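Chlorella virus DNA ligase-adenylate (Chlorella virus, PDB 1FVI) probably catalyses ATP-dependent sealing of nicks in DNA, and is caught here as the covalent enzyme-adenylate. Local coordinates at residues N48-M51 with N52-T56; K170-G174 with R175-K179. The protein carries 1 engineered substitution. All blocks are in the same frame, centred on the assembly; numbering follows the deposited sequence.

Contact 1: N48-M51 with N52-T56; sequences NSVM and NRLLT
Val50 and Arg53 run side by side off the first turn of helix 49-58, whose N-cap is Asn48, and Leu54 lies alongside Val50 one turn on. The branch of Val50 that does the touching is CG1, anti to the backbone N (chi1 -173°), which brings it within 3.5 Å of Arg53 NH2 and 3.8 Å of Leu54 CD1. The arginine chain is bent at chi2 and chi3 and curls back, with Val50 O over one face of its guanidinium. On that same face stands Leu54 CG, 3.9 Å above the plane and displaced toward the rim. Beneath the side chains runs the usual i to i+4 ladder, from Asn52 N on Asn48 O to Leu55 N on Met51 O.

Two asparagines tie the helix to its surroundings: Asn48 ND2 reaches Ala80 O, and Asn52 OD1 accepts from Met38 N. Leu54 and Leu55 pack on Val131 of strand 131-135, while Met51 meets Phe92 of strand 92-99. At the cap, Asn48 OD1 accepts two weak bonds: Val50 N lies 3.3 Å from that oxygen and comes in bent, whereas Met51 N lies 3.4 Å from it and points almost straight, at 170°.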
loop_
_atom_site.group_PDB
_atom_site.type_symbol
_atom_site.label_atom_id
_atom_site.label_comp_id
_atom_site.label_asym_id
_atom_site.label_seq_id
_atom_site.Cartn_x
_atom_site.Cartn_y
_atom_site.Cartn_z
ATOM N N ASN A 48 8.109 -18.936 7.809
ATOM C CA ASN A 48 9.113 -18.263 8.625
ATOM C C ASN A 48 8.664 -18.283 10.093
ATOM O O ASN A 48 7.866 -17.441 10.518
ATOM C CB ASN A 48 9.314 -16.825 8.138
ATOM C CG ASN A 48 10.458 -16.135 8.839
ATOM O OD1 ASN A 48 10.829 -16.505 9.946
ATOM N ND2 ASN A 48 11.020 -15.116 8.204
ATOM N N SER A 49 9.234 -19.206 10.869
ATOM C CA SER A 49 8.881 -19.390 12.281
ATOM C C SER A 49 9.035 -18.210 13.216
ATOM O O SER A 49 8.254 -18.063 14.146
ATOM C CB SER A 49 9.617 -20.596 12.857
ATOM O OG SER A 49 9.153 -21.787 12.246
ATOM N N VAL A 50 10.059 -17.396 12.994
ATOM C CA VAL A 50 10.305 -16.218 13.821
ATOM C C VAL A 50 9.188 -15.201 13.570
ATOM O O VAL A 50 8.659 -14.611 14.513
ATOM C CB VAL A 50 11.661 -15.556 13.470
ATOM C CG1 VAL A 50 11.985 -14.433 14.453
ATOM C CG2 VAL A 50 12.767 -16.601 13.436
ATOM N N MET A 51 8.837 -15.004 12.296
ATOM C CA MET A 51 7.773 -14.067 11.919
ATOM C C MET A 51 6.476 -14.556 12.522
ATOM O O MET A 51 5.720 -13.793 13.125
ATOM C CB MET A 51 7.591 -14.016 10.398
ATOM C CG MET A 51 8.711 -13.366 9.630
ATOM S SD MET A 51 8.215 -13.108 7.907
ATOM C CE MET A 51 9.348 -11.813 7.411
ATOM N N ASN A 52 6.236 -15.847 12.335
ATOM C CA ASN A 52 5.037 -16.496 12.832
ATOM C C ASN A 52 4.901 -16.266 14.337
ATOM O O ASN A 52 3.933 -15.650 14.788
ATOM C CB ASN A 52 5.085 -17.988 12.492
ATOM C CG ASN A 52 3.714 -18.656 12.585
ATOM O OD1 ASN A 52 2.829 -18.180 13.298
ATOM N ND2 ASN A 52 3.530 -19.743 11.841
ATOM N N ARG A 53 5.931 -16.644 15.093
ATOM C CA ARG A 53 5.917 -16.485 16.540
ATOM C C ARG A 53 5.746 -15.037 16.975
ATOM O O ARG A 53 4.860 -14.737 17.768
ATOM C CB ARG A 53 7.179 -17.101 17.146
ATOM C CG ARG A 53 7.382 -16.857 18.643
ATOM C CD ARG A 53 8.311 -15.664 18.901
ATOM N NE ARG A 53 9.616 -15.829 18.266
ATOM C CZ ARG A 53 10.660 -15.033 18.477
ATOM N NH1 ARG A 53 10.565 -14.004 19.312
ATOM N NH2 ARG A 53 11.802 -15.265 17.844
ATOM N N LEU A 54 6.585 -14.145 16.449
ATOM C CA LEU A 54 6.529 -12.722 16.779
ATOM C C LEU A 54 5.134 -12.131 16.568
ATOM O O LEU A 54 4.554 -11.525 17.481
ATOM C CB LEU A 54 7.544 -11.932 15.936
ATOM C CG LEU A 54 9.052 -12.077 16.191
ATOM C CD1 LEU A 54 9.862 -11.321 15.141
ATOM C CD2 LEU A 54 9.395 -11.562 17.571
ATOM N N LEU A 55 4.603 -12.284 15.357
ATOM C CA LEU A 55 3.274 -11.758 15.055
ATOM C C LEU A 55 2.173 -12.420 15.894
ATOM O O LEU A 55 1.244 -11.738 16.311
ATOM C CB LEU A 55 2.958 -11.888 13.563
ATOM C CG LEU A 55 3.773 -11.015 12.602
ATOM C CD1 LEU A 55 3.474 -11.409 11.159
ATOM C CD2 LEU A 55 3.479 -9.547 12.843
ATOM N N THR A 56 2.275 -13.729 16.157
ATOM C CA THR A 56 1.248 -14.402 16.964
ATOM C C THR A 56 1.240 -13.851 18.394
ATOM O O THR A 56 0.185 -13.750 19.019
ATOM C CB THR A 56 1.405 -15.946 17.005
ATOM O OG1 THR A 56 2.639 -16.295 17.635
ATOM C CG2 THR A 56 1.374 -16.525 15.623
#

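Contact 2: K170-G174 with R175-K179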
loop_
_atom_site.group_PDB
_atom_site.type_symbol
_atom_site.label_atom_id
_atom_site.label_comp_id
_atom_site.label_asym_id
_atom_site.label_seq_id
_atom_site.Cartn_x
_atom_site.Cartn_y
_atom_site.Cartn_z
ATOM N N LYS A 170 -19.437 -6.970 5.798
ATOM C CA LYS A 170 -19.139 -8.047 6.719
ATOM C C LYS A 170 -17.818 -8.647 6.289
ATOM O O LYS A 170 -17.268 -8.281 5.248
ATOM C CB LYS A 170 -20.199 -9.147 6.595
ATOM C CG LYS A 170 -21.574 -8.653 6.173
ATOM C CD LYS A 170 -21.649 -8.419 4.668
ATOM C CE LYS A 170 -22.421 -7.161 4.336
ATOM N NZ LYS A 170 -22.288 -6.867 2.898
ATOM N N TYR A 171 -17.303 -9.566 7.097
ATOM C CA TYR A 171 -16.087 -10.271 6.739
ATOM C C TYR A 171 -16.577 -11.519 5.995
ATOM O O TYR A 171 -17.034 -12.490 6.612
ATOM C CB TYR A 171 -15.259 -10.669 7.977
ATOM C CG TYR A 171 -13.887 -11.155 7.584
ATOM C CD1 TYR A 171 -12.764 -10.350 7.763
ATOM C CD2 TYR A 171 -13.719 -12.387 6.945
ATOM C CE1 TYR A 171 -11.508 -10.765 7.309
ATOM C CE2 TYR A 171 -12.473 -12.796 6.487
ATOM C CZ TYR A 171 -11.375 -11.985 6.672
ATOM O OH TYR A 171 -10.145 -12.397 6.212
ATOM N N LYS A 172 -16.520 -11.466 4.671
ATOM C CA LYS A 172 -16.963 -12.571 3.831
ATOM C C LYS A 172 -15.902 -13.660 3.713
ATOM O O LYS A 172 -14.732 -13.370 3.457
ATOM C CB LYS A 172 -17.338 -12.052 2.433
ATOM C CG LYS A 172 -17.946 -13.104 1.503
ATOM C CD LYS A 172 -18.320 -12.496 0.169
ATOM C CE LYS A 172 -18.782 -13.555 -0.809
ATOM N NZ LYS A 172 -19.205 -12.984 -2.117
ATOM N N PHE A 173 -16.310 -14.916 3.903
ATOM C CA PHE A 173 -15.379 -16.040 3.793
ATOM C C PHE A 173 -15.330 -16.426 2.316
ATOM O O PHE A 173 -15.783 -17.493 1.914
ATOM C CB PHE A 173 -15.839 -17.212 4.671
ATOM C CG PHE A 173 -16.006 -16.847 6.128
ATOM C CD1 PHE A 173 -16.968 -17.466 6.911
ATOM C CD2 PHE A 173 -15.168 -15.912 6.729
ATOM C CE1 PHE A 173 -17.084 -17.162 8.281
ATOM C CE2 PHE A 173 -15.274 -15.599 8.093
ATOM C CZ PHE A 173 -16.234 -16.229 8.868
ATOM N N GLY A 174 -14.770 -15.529 1.511
ATOM C CA GLY A 174 -14.686 -15.746 0.083
ATOM C C GLY A 174 -14.492 -14.427 -0.634
ATOM O O GLY A 174 -14.295 -13.385 0.001
ATOM N N ARG A 175 -14.569 -14.456 -1.959
ATOM C CA ARG A 175 -14.383 -13.249 -2.748
ATOM C C ARG A 175 -15.650 -12.415 -2.916
ATOM O O ARG A 175 -16.707 -12.923 -3.254
ATOM C CB ARG A 175 -13.801 -13.608 -4.106
ATOM C CG ARG A 175 -13.392 -12.403 -4.960
ATOM C CD ARG A 175 -12.824 -12.883 -6.299
ATOM N NE ARG A 175 -11.372 -13.071 -6.313
ATOM C CZ ARG A 175 -10.723 -14.136 -5.862
ATOM N NH1 ARG A 175 -11.396 -15.164 -5.350
ATOM N NH2 ARG A 175 -9.390 -14.153 -5.887
ATOM N N SER A 176 -15.525 -11.122 -2.658
ATOM C CA SER A 176 -16.628 -10.166 -2.793
ATOM C C SER A 176 -16.999 -10.017 -4.265
ATOM O O SER A 176 -16.169 -10.209 -5.152
ATOM C CB SER A 176 -16.174 -8.790 -2.273
ATOM O OG SER A 176 -17.182 -7.808 -2.392
ATOM N N THR A 177 -18.265 -9.737 -4.531
ATOM C CA THR A 177 -18.681 -9.501 -5.905
ATOM C C THR A 177 -18.653 -7.974 -6.029
ATOM O O THR A 177 -18.509 -7.276 -5.026
ATOM C CB THR A 177 -20.104 -10.021 -6.179
ATOM O OG1 THR A 177 -21.049 -9.226 -5.463
ATOM C CG2 THR A 177 -20.234 -11.459 -5.739
ATOM N N LEU A 178 -18.759 -7.448 -7.242
ATOM C CA LEU A 178 -18.749 -6.006 -7.421
ATOM C C LEU A 178 -19.988 -5.403 -6.763
ATOM O O LEU A 178 -19.880 -4.425 -6.021
ATOM C CB LEU A 178 -18.683 -5.639 -8.911
ATOM C CG LEU A 178 -18.538 -4.147 -9.248
ATOM C CD1 LEU A 178 -17.258 -3.526 -8.657
ATOM C CD2 LEU A 178 -18.536 -4.007 -10.755
ATOM N N LYS A 179 -21.141 -6.038 -6.973
ATOM C CA LYS A 179 -22.412 -5.574 -6.413
ATOM C C LYS A 179 -22.396 -5.510 -4.895
ATOM O O LYS A 179 -22.975 -4.599 -4.305
ATOM C CB LYS A 179 -23.571 -6.468 -6.855
ATOM C CG LYS A 179 -23.896 -6.438 -8.341
ATOM C CD LYS A 179 -24.986 -7.466 -8.647
ATOM C CE LYS A 179 -25.172 -7.705 -10.141
ATOM N NZ LYS A 179 -26.160 -8.795 -10.386
#
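The flat peptide carbonyl of Arg175 meets the ammonium of Lys172: NZ approaches Arg175 O from above the carbonyl plane, 38° out of it and not on a lone pair, at 2.7 Å. The extended lysine chain, CG anti to the backbone N (chi1 -174°), carries NZ across the bend to that oxygen; CE also comes within 3.3 Å of Arg175 O. NZ brushes Ser176 CA at 3.9 Å and Thr177 CG2 at 4.1 Å. The ammonium has a second grip in a salt bridge to Glu180 OE1, which also receives Thr177 N, so one carboxylate holds both the lysine and the chain beyond.

The bend begins at Phe173, the centre of an inverse gamma turn closed by a weak bond from Gly174 N to Lys172 O. Gly174 follows nearly extended, phi 159°, where a CB would jam against Phe173 O, so a residue without a side chain fits. The CB of Arg175 points away from 170-174 and its chain bends at chi3; NH2 forms a salt bridge to a bound sulfate, and the side chain comes within about 6 Å of the AMP (nearest atoms). Ser176 OG, bonded to Thr177 O, also accepts from Ile182 N. This is the loop joining strands 162-165 and 184-186, which carry motifs IV and V of the nucleotidyltransferase fold; though probably from the crystallisation liquor, the sulfate may mark an anion-binding margin of the adenylate pocket.

Overall arrangement
Both contacts are local and belong to the ATP-dependent ligase domain, but they share no element: their centres lie 28 Å apart and their nearest atoms about 15 Å. Contact 1 is largely buried, set on a helix that covers the mixed sheet containing strands 92-99 and 131-135, well away from the nucleotide. Contact 2 lies at the surface, in an irregular loop between two strands of the other mixed sheet of this domain, with the Arg175 side chain near the AMP. The chemistry follows from place. Residues 48-56 rely on regular helical bonds and apolar packing, with the asparagine amides satisfied by backbone atoms of neighbouring segments, whereas residues 170-179 rely on charged side chains meeting a carbonyl, a carboxylate and a sulfate.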